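Local structure of putative uncharacterized protein (Enterococcus faecalis, 4EC6) at residues A[117-122]-A[136-141]; A[132-137]-A[155-160]. The protein is of unknown function but, as the C-terminal NTF2-like domain of plasmid pIP501 TraM, resembles VirB8 proteins and probably serves type IV secretion in conjugation. One frame throughout, in Å; residues are numbered along the deposited sequence.

In the fold
Both contacts lie in the four-stranded antiparallel sheet of the NTF2-like domain, their centres about 13 Å apart, and both use the strand 131-142. Contact 1 pairs it with the preceding strand 117-126 and sits nearer the centre of the chain; contact 2 pairs its earlier half with the following strand 147-157, so two successive hairpins share I136 and T137. L122, from the end of 117-122, packs on M133, F158 and F160 of contact 2, and E120 makes a weak, long ion pair with K135. Both contacts reach the second subunit, so this end of the sheet and the chain's C-terminal residues take part in the assembly.

Contact 1. Residues A[117-122]-A[136-141]; sequences YSVEYL and ITFEVE
V119 and F138 face each other as a hydrogen-bonded antiparallel pair, flanked by two others, Y117 with V140 and Y121 with I136. Six backbone hydrogen bonds join the strands, two at each pair. V119 N to F138 O is nearly straight, 2.9 Å with 170° at the hydrogen, whereas the return bond from F138 N to V119 O stretches to 3.3 Å. V140 N reaches Y117 O along a more bent line. At the non-hydrogen-bonded pairs CA-H groups approach the carbonyls instead, as where E120 CA lies 3.2 Å from I136 O.

On the face carrying V119, Y121, I136, F138 and V140 the contact is apolar. V119 CG2 makes a CH-pi contact over one face of the F138 ring, 3.7 Å from its centroid and set toward the rim. F138 brings its ring there because CG stands between the backbone N and the carbonyl carbon (chi1 59°). The Y121 ring meets that of F138 rim to rim with the planes nearly parallel, 5° apart, and Y121 CE2 comes 3.9 Å from F138 CZ. Y121 CB rests on I136 CG2 at 3.8 Å. In the NTF2-like fold this face of the curved sheet is covered by helix 54-68: I57 lies on V119 and V140, L65 on Y121 and I136, and F64 meets the F138 ring. The hydroxyl of Y121 is held by the backbone O of D58.

The opposite face, with S118, E120, T137 and E139, is more polar and partly exposed. E120 and T137 run side by side, pointing the same way, and one water joins them, donating to E120 OE2 and lying 3.2 Å from T137 OG1. S118 OG lies against the methyl CG2 of T137, and E139 CG lies beside S118 CB.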
ATOM      1  N   TYR A 117      18.755  -4.668  -6.690  1.00 24.34           N
ATOM      2  CA  TYR A 117      17.488  -5.251  -6.988  1.00 23.67           C
ATOM      3  C   TYR A 117      16.892  -4.539  -8.146  1.00 21.64           C
ATOM      4  O   TYR A 117      17.004  -3.330  -8.243  1.00 22.49           O
ATOM      5  CB  TYR A 117      16.580  -5.129  -5.784  1.00 24.06           C
ATOM      6  CG  TYR A 117      16.937  -6.123  -4.736  1.00 26.58           C
ATOM      7  CD1 TYR A 117      16.283  -7.344  -4.683  1.00 27.68           C
ATOM      8  CD2 TYR A 117      17.949  -5.867  -3.790  1.00 27.98           C
ATOM      9  CE1 TYR A 117      16.599  -8.272  -3.719  1.00 27.48           C
ATOM     10  CE2 TYR A 117      18.260  -6.793  -2.805  1.00 26.25           C
ATOM     11  CZ  TYR A 117      17.584  -7.987  -2.798  1.00 29.07           C
ATOM     12  OH  TYR A 117      17.866  -8.963  -1.874  1.00 36.95           O
ATOM     13  N   SER A 118      16.286  -5.303  -9.037  1.00 19.78           N
ATOM     14  CA  SER A 118      15.411  -4.764 -10.045  1.00 18.29           C
ATOM     15  C   SER A 118      13.988  -4.753  -9.444  1.00 17.54           C
ATOM     16  O   SER A 118      13.488  -5.804  -9.000  1.00 15.67           O
ATOM     17  CB  SER A 118      15.465  -5.657 -11.280  1.00 19.27           C
ATOM     18  OG  SER A 118      14.548  -5.176 -12.231  1.00 22.16           O
ATOM     19  N   VAL A 119      13.354  -3.574  -9.390  1.00 15.59           N
ATOM     20  CA  VAL A 119      12.016  -3.484  -8.796  1.00 14.90           C
ATOM     21  C   VAL A 119      10.963  -3.192  -9.854  1.00 14.78           C
ATOM     22  O   VAL A 119      11.215  -2.492 -10.821  1.00 16.19           O
ATOM     23  CB  VAL A 119      11.932  -2.461  -7.617  1.00 14.67           C
ATOM     24  CG1 VAL A 119      13.049  -2.682  -6.642  1.00 15.06           C
ATOM     25  CG2 VAL A 119      12.024  -1.024  -8.085  1.00 14.62           C
ATOM     26  N   GLU A 120       9.763  -3.692  -9.671  1.00 15.23           N
ATOM     27  CA  GLU A 120       8.660  -3.328 -10.574  1.00 14.43           C
ATOM     28  C   GLU A 120       7.485  -2.789  -9.823  1.00 13.44           C
ATOM     29  O   GLU A 120       7.223  -3.214  -8.693  1.00 12.78           O
ATOM     30  CB  GLU A 120       8.190  -4.543 -11.343  1.00 15.77           C
ATOM     31  CG  GLU A 120       9.320  -5.270 -12.045  1.00 17.62           C
ATOM     32  CD  GLU A 120       8.846  -6.487 -12.803  1.00 18.06           C
ATOM     33  OE1 GLU A 120       7.680  -6.867 -12.682  1.00 18.93           O
ATOM     34  OE2 GLU A 120       9.641  -7.088 -13.526  1.00 19.92           O
ATOM     35  N   TYR A 121       6.765  -1.862 -10.464  1.00 12.82           N
ATOM     36  CA  TYR A 121       5.476  -1.373  -9.983  1.00 12.08           C
ATOM     37  C   TYR A 121       4.431  -1.395 -11.088  1.00 13.09           C
ATOM     38  O   TYR A 121       4.739  -1.197 -12.271  1.00 13.41           O
ATOM     39  CB  TYR A 121       5.597   0.039  -9.432  1.00 10.89           C
ATOM     40  CG  TYR A 121       6.591   0.206  -8.298  1.00 10.20           C
ATOM     41  CD1 TYR A 121       6.153   0.454  -6.994  1.00 10.04           C
ATOM     42  CD2 TYR A 121       7.963   0.132  -8.521  1.00  9.90           C
ATOM     43  CE1 TYR A 121       7.037   0.586  -5.940  1.00  9.43           C
ATOM     44  CE2 TYR A 121       8.870   0.285  -7.479  1.00  9.91           C
ATOM     45  CZ  TYR A 121       8.386   0.512  -6.188  1.00  9.75           C
ATOM     46  OH  TYR A 121       9.271   0.644  -5.164  1.00  9.68           O
ATOM     47  N   LEU A 122       3.176  -1.605 -10.705  1.00 13.88           N
ATOM     48  CA  LEU A 122       2.058  -1.387 -11.626  1.00 14.27           C
ATOM     49  C   LEU A 122       1.484  -0.011 -11.379  1.00 15.00           C
ATOM     50  O   LEU A 122       1.243   0.343 -10.239  1.00 16.08           O
ATOM     51  CB  LEU A 122       0.953  -2.423 -11.423  1.00 13.41           C
ATOM     52  CG  LEU A 122       1.343  -3.810 -11.842  1.00 14.38           C
ATOM     53  CD1 LEU A 122       0.038  -4.540 -12.116  1.00 14.67           C
ATOM     54  CD2 LEU A 122       2.261  -3.844 -13.084  1.00 13.54           C
ATOM     55  N   ILE A 136       6.370  -0.245 -14.554  1.00 14.15           N
ATOM     56  CA  ILE A 136       7.623   0.457 -14.516  1.00 13.67           C
ATOM     57  C   ILE A 136       8.658  -0.402 -13.773  1.00 14.31           C
ATOM     58  O   ILE A 136       8.369  -0.949 -12.718  1.00 12.54           O
ATOM     59  CB  ILE A 136       7.466   1.847 -13.882  1.00 12.59           C
ATOM     60  CG1 ILE A 136       8.678   2.673 -14.237  1.00 11.90           C
ATOM     61  CG2 ILE A 136       7.231   1.778 -12.373  1.00 12.36           C
ATOM     62  CD1 ILE A 136       8.513   4.125 -13.907  1.00 11.64           C
ATOM     63  N   THR A 137       9.840  -0.510 -14.387  1.00 15.61           N
ATOM     64  CA  THR A 137      10.966  -1.296 -13.923  1.00 16.04           C
ATOM     65  C   THR A 137      12.204  -0.360 -13.824  1.00 15.71           C
ATOM     66  O   THR A 137      12.429   0.506 -14.660  1.00 15.90           O
ATOM     67  CB  THR A 137      11.225  -2.405 -14.947  1.00 17.91           C
ATOM     68  OG1 THR A 137       9.973  -2.979 -15.278  1.00 21.56           O
ATOM     69  CG2 THR A 137      12.104  -3.522 -14.408  1.00 17.89           C
ATOM     70  N   PHE A 138      12.974  -0.510 -12.765  1.00 14.42           N
ATOM     71  CA  PHE A 138      14.233   0.179 -12.617  1.00 13.65           C
ATOM     72  C   PHE A 138      15.074  -0.539 -11.554  1.00 14.94           C
ATOM     73  O   PHE A 138      14.555  -1.297 -10.743  1.00 14.70           O
ATOM     74  CB  PHE A 138      14.024   1.643 -12.291  1.00 11.85           C
ATOM     75  CG  PHE A 138      13.246   1.911 -11.034  1.00 10.88           C
ATOM     76  CD1 PHE A 138      13.908   2.098  -9.811  1.00 10.58           C
ATOM     77  CD2 PHE A 138      11.852   2.069 -11.065  1.00 10.26           C
ATOM     78  CE1 PHE A 138      13.200   2.386  -8.655  1.00 10.39           C
ATOM     79  CE2 PHE A 138      11.144   2.370  -9.888  1.00 10.39           C
ATOM     80  CZ  PHE A 138      11.806   2.526  -8.687  1.00 10.01           C
ATOM     81  N   GLU A 139      16.373  -0.333 -11.559  1.00 17.39           N
ATOM     82  CA  GLU A 139      17.201  -0.952 -10.504  1.00 19.94           C
ATOM     83  C   GLU A 139      17.570  -0.015  -9.364  1.00 19.28           C
ATOM     84  O   GLU A 139      17.524   1.185  -9.503  1.00 19.59           O
ATOM     85  CB  GLU A 139      18.402  -1.635 -11.111  1.00 20.31           C
ATOM     86  CG  GLU A 139      17.917  -2.575 -12.164  1.00 22.52           C
ATOM     87  CD  GLU A 139      19.042  -3.199 -12.944  1.00 28.26           C
ATOM     88  OE1 GLU A 139      20.207  -3.204 -12.430  1.00 30.43           O
ATOM     89  OE2 GLU A 139      18.743  -3.673 -14.081  1.00 28.78           O
ATOM     90  N   VAL A 140      17.964  -0.591  -8.253  1.00 20.29           N
ATOM     91  CA  VAL A 140      18.111   0.121  -6.980  1.00 21.16           C
ATOM     92  C   VAL A 140      19.261  -0.557  -6.257  1.00 21.49           C
ATOM     93  O   VAL A 140      19.396  -1.746  -6.368  1.00 22.57           O
ATOM     94  CB  VAL A 140      16.816  -0.044  -6.179  1.00 20.51           C
ATOM     95  CG1 VAL A 140      17.012   0.181  -4.697  1.00 22.33           C
ATOM     96  CG2 VAL A 140      15.817   0.955  -6.701  1.00 21.94           C
ATOM     97  N   GLU A 141      20.132   0.198  -5.605  1.00 22.06           N
ATOM     98  CA  GLU A 141      21.274  -0.366  -4.884  1.00 23.47           C
ATOM     99  C   GLU A 141      21.334   0.230  -3.501  1.00 24.71           C
ATOM    100  O   GLU A 141      20.928   1.380  -3.289  1.00 24.57           O
ATOM    101  CB  GLU A 141      22.577  -0.160  -5.635  1.00 23.50           C
ATOM    102  CG  GLU A 141      22.693  -1.021  -6.887  1.00 24.46           C
ATOM    103  CD  GLU A 141      23.886  -0.621  -7.763  1.00 27.17           C
ATOM    104  OE1 GLU A 141      24.832   0.035  -7.249  1.00 26.62           O
ATOM    105  OE2 GLU A 141      23.867  -0.929  -8.988  1.00 28.87           O
TER
HETATM  106  O   HOH W   1      10.216  -5.993 -16.162  1.00 27.05           O

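Contact 2. Residues A[132-137]-A[155-160]; sequences KMQKIT and LTDFSF
K135 and T156 pair by two backbone hydrogen bonds, K135 N to T156 O and T156 N to K135 O, both 2.9 Å, so that each residue has its N-H and its carbonyl engaged. They hold the beta hairpin of strands 131-142 and 147-157 in the NTF2-like domain, at the edge strand of the sheet within this chain. K135 O takes a second, weak bond from a water that also reaches T156 OG1 at 3.0 Å and T137 OG1 at 2.8 Å, tying three polar atoms on the two strands together.

Beyond the K135-T156 pair the charged ends meet. K132 NZ bridges D157, 2.8 Å from OD1 and 3.0 Å from OD2, the salt bridge of an exposed corner, although both of its hydrogen bonds are weak. The lysine CG, between backbone N and carbonyl carbon, and a bend at chi3 (-53°) bring the ammonium there. Q134 NE2 lies 3.1 Å from the same OD1, with amide and carboxylate planes 67° apart, and Q134 OE1 is beside L155 CG. The ammonium of K135 lies obliquely off the F158 ring and has a weak, long ion pair with E120.

On the face shared by I136 and L155, L155 CD1 packs against I136 CB, with F69 beside both. The chain then leaves the strand, and F158 and F160 close on the selenomethionine M133 in two Met-aromatic contacts. SE stands at the edge of the F158 ring, in its plane, and obliquely to that of F160. F160 also meets the rings of F60 and Y63 of the second subunit edge to face. M133 CE sits beside the ring junction, 3.6 Å from F158 CD2 and 3.4 Å from F160 CE2, while F158 CE2 stands over the centre of one face of F160.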
ATOM      1  N   LYS A 132      -4.589   4.358 -18.275  1.00 41.33           N
ATOM      2  CA  LYS A 132      -4.180   3.003 -18.663  1.00 36.34           C
ATOM      3  C   LYS A 132      -3.216   2.424 -17.652  1.00 31.61           C
ATOM      4  O   LYS A 132      -2.547   3.161 -16.910  1.00 32.73           O
ATOM      5  CB  LYS A 132      -3.590   2.952 -20.095  1.00 37.20           C
ATOM      6  CG  LYS A 132      -2.318   3.774 -20.302  1.00 40.76           C
ATOM      7  CD  LYS A 132      -1.838   3.816 -21.750  1.00 41.25           C
ATOM      8  CE  LYS A 132      -1.690   2.424 -22.362  1.00 42.65           C
ATOM      9  NZ  LYS A 132      -0.717   2.388 -23.498  1.00 40.95           N
HETATM   10  N   MSE A 133      -3.181   1.102 -17.626  1.00 27.53           N
HETATM   11  CA  MSE A 133      -2.279   0.334 -16.802  1.00 26.73           C
HETATM   12  C   MSE A 133      -0.886   0.296 -17.389  1.00 25.44           C
HETATM   13  O   MSE A 133      -0.702  -0.065 -18.537  1.00 22.71           O
HETATM   14  CB  MSE A 133      -2.809  -1.083 -16.787  1.00 27.62           C
HETATM   15  CG  MSE A 133      -3.469  -1.339 -15.451  1.00 32.56           C
HETATM   16 SE   MSE A 133      -3.748  -3.301 -15.184  1.00 38.90          SE
HETATM   17  CE  MSE A 133      -2.488  -3.430 -13.686  1.00 33.22           C
ATOM     18  N   GLN A 134       0.117   0.660 -16.600  1.00 23.85           N
ATOM     19  CA  GLN A 134       1.491   0.473 -17.032  1.00 24.34           C
ATOM     20  C   GLN A 134       2.316  -0.237 -15.967  1.00 21.84           C
ATOM     21  O   GLN A 134       1.962  -0.265 -14.797  1.00 21.28           O
ATOM     22  CB  GLN A 134       2.139   1.815 -17.442  1.00 26.70           C
ATOM     23  CG  GLN A 134       1.528   2.379 -18.720  1.00 29.72           C
ATOM     24  CD  GLN A 134       2.479   3.243 -19.525  1.00 32.48           C
ATOM     25  OE1 GLN A 134       2.620   4.455 -19.287  1.00 37.89           O
ATOM     26  NE2 GLN A 134       3.092   2.644 -20.532  1.00 31.62           N
ATOM     27  N   LYS A 135       3.391  -0.865 -16.409  1.00 19.94           N
ATOM     28  CA  LYS A 135       4.439  -1.341 -15.530  1.00 17.79           C
ATOM     29  C   LYS A 135       5.719  -0.492 -15.679  1.00 15.83           C
ATOM     30  O   LYS A 135       6.058  -0.030 -16.767  1.00 14.55           O
ATOM     31  CB  LYS A 135       4.726  -2.801 -15.790  1.00 18.15           C
ATOM     32  CG  LYS A 135       6.026  -3.241 -15.189  1.00 19.84           C
ATOM     33  CD  LYS A 135       5.914  -4.681 -14.777  1.00 23.20           C
ATOM     34  CE  LYS A 135       6.256  -5.621 -15.905  1.00 24.57           C
ATOM     35  NZ  LYS A 135       5.810  -6.986 -15.460  1.00 26.67           N
ATOM     36  N   ILE A 136       6.370  -0.245 -14.554  1.00 14.15           N
ATOM     37  CA  ILE A 136       7.623   0.457 -14.516  1.00 13.67           C
ATOM     38  C   ILE A 136       8.658  -0.402 -13.773  1.00 14.31           C
ATOM     39  O   ILE A 136       8.369  -0.949 -12.718  1.00 12.54           O
ATOM     40  CB  ILE A 136       7.466   1.847 -13.882  1.00 12.59           C
ATOM     41  CG1 ILE A 136       8.678   2.673 -14.237  1.00 11.90           C
ATOM     42  CG2 ILE A 136       7.231   1.778 -12.373  1.00 12.36           C
ATOM     43  CD1 ILE A 136       8.513   4.125 -13.907  1.00 11.64           C
ATOM     44  N   THR A 137       9.840  -0.510 -14.387  1.00 15.61           N
ATOM     45  CA  THR A 137      10.966  -1.296 -13.923  1.00 16.04           C
ATOM     46  C   THR A 137      12.204  -0.360 -13.824  1.00 15.71           C
ATOM     47  O   THR A 137      12.429   0.506 -14.660  1.00 15.90           O
ATOM     48  CB  THR A 137      11.225  -2.405 -14.947  1.00 17.91           C
ATOM     49  OG1 THR A 137       9.973  -2.979 -15.278  1.00 21.56           O
ATOM     50  CG2 THR A 137      12.104  -3.522 -14.408  1.00 17.89           C
ATOM     51  N   LEU A 155       9.210   2.072 -18.794  1.00 19.84           N
ATOM     52  CA  LEU A 155       7.781   2.108 -18.685  1.00 19.05           C
ATOM     53  C   LEU A 155       7.247   1.251 -19.831  1.00 20.52           C
ATOM     54  O   LEU A 155       7.677   1.424 -20.930  1.00 20.54           O
ATOM     55  CB  LEU A 155       7.376   3.554 -18.850  1.00 17.99           C
ATOM     56  CG  LEU A 155       6.188   4.156 -18.181  1.00 18.05           C
ATOM     57  CD1 LEU A 155       6.010   3.585 -16.766  1.00 17.36           C
ATOM     58  CD2 LEU A 155       6.475   5.650 -18.199  1.00 17.86           C
ATOM     59  N   THR A 156       6.335   0.306 -19.586  1.00 22.27           N
ATOM     60  CA  THR A 156       5.818  -0.529 -20.662  1.00 21.70           C
ATOM     61  C   THR A 156       4.360  -0.786 -20.426  1.00 21.87           C
ATOM     62  O   THR A 156       3.906  -0.751 -19.294  1.00 20.05           O
ATOM     63  CB  THR A 156       6.511  -1.903 -20.707  1.00 23.27           C
ATOM     64  OG1 THR A 156       6.420  -2.526 -19.423  1.00 24.40           O
ATOM     65  CG2 THR A 156       7.985  -1.784 -21.098  1.00 23.08           C
ATOM     66  N   ASP A 157       3.619  -1.079 -21.494  1.00 23.14           N
ATOM     67  CA  ASP A 157       2.186  -1.390 -21.378  1.00 22.09           C
ATOM     68  C   ASP A 157       2.015  -2.729 -20.666  1.00 20.12           C
ATOM     69  O   ASP A 157       2.885  -3.562 -20.724  1.00 20.52           O
ATOM     70  CB  ASP A 157       1.560  -1.457 -22.758  1.00 25.81           C
ATOM     71  CG  ASP A 157       1.297  -0.076 -23.371  1.00 29.67           C
ATOM     72  OD1 ASP A 157       1.658   0.987 -22.778  1.00 31.07           O
ATOM     73  OD2 ASP A 157       0.720  -0.080 -24.484  1.00 31.01           O
ATOM     74  N   PHE A 158       0.909  -2.926 -19.973  1.00 18.19           N
ATOM     75  CA  PHE A 158       0.761  -4.078 -19.140  1.00 17.35           C
ATOM     76  C   PHE A 158      -0.691  -4.505 -19.091  1.00 18.46           C
ATOM     77  O   PHE A 158      -1.595  -3.675 -19.146  1.00 19.31           O
ATOM     78  CB  PHE A 158       1.258  -3.789 -17.690  1.00 15.32           C
ATOM     79  CG  PHE A 158       0.985  -4.930 -16.730  1.00 14.51           C
ATOM     80  CD1 PHE A 158       1.918  -5.975 -16.553  1.00 13.62           C
ATOM     81  CD2 PHE A 158      -0.237  -5.009 -16.044  1.00 14.28           C
ATOM     82  CE1 PHE A 158       1.642  -7.046 -15.694  1.00 12.78           C
ATOM     83  CE2 PHE A 158      -0.498  -6.072 -15.174  1.00 13.99           C
ATOM     84  CZ  PHE A 158       0.452  -7.094 -14.998  1.00 12.62           C
ATOM     85  N   SER A 159      -0.909  -5.801 -18.929  1.00 19.66           N
ATOM     86  CA  SER A 159      -2.208  -6.291 -18.465  1.00 22.01           C
ATOM     87  C   SER A 159      -2.018  -7.674 -17.850  1.00 23.30           C
ATOM     88  O   SER A 159      -0.959  -8.278 -18.001  1.00 20.83           O
ATOM     89  CB  SER A 159      -3.234  -6.340 -19.591  1.00 22.40           C
ATOM     90  OG  SER A 159      -2.829  -7.344 -20.504  1.00 25.05           O
ATOM     91  N   PHE A 160      -3.045  -8.140 -17.132  1.00 26.61           N
ATOM     92  CA  PHE A 160      -3.033  -9.414 -16.400  1.00 27.90           C
ATOM     93  C   PHE A 160      -3.272 -10.662 -17.269  1.00 32.88           C
ATOM     94  O   PHE A 160      -3.041 -11.796 -16.835  1.00 34.57           O
ATOM     95  CB  PHE A 160      -4.074  -9.332 -15.279  1.00 23.44           C
ATOM     96  CG  PHE A 160      -3.669  -8.415 -14.168  1.00 22.20           C
ATOM     97  CD1 PHE A 160      -2.502  -8.689 -13.401  1.00 20.70           C
ATOM     98  CD2 PHE A 160      -4.384  -7.260 -13.906  1.00 20.34           C
ATOM     99  CE1 PHE A 160      -2.087  -7.849 -12.403  1.00 17.85           C
ATOM    100  CE2 PHE A 160      -3.967  -6.420 -12.894  1.00 19.49           C
ATOM    101  CZ  PHE A 160      -2.832  -6.721 -12.141  1.00 18.71           C
TER
HETATM  102  O   HOH W   2       8.357  -1.780 -17.201  1.00 25.71           O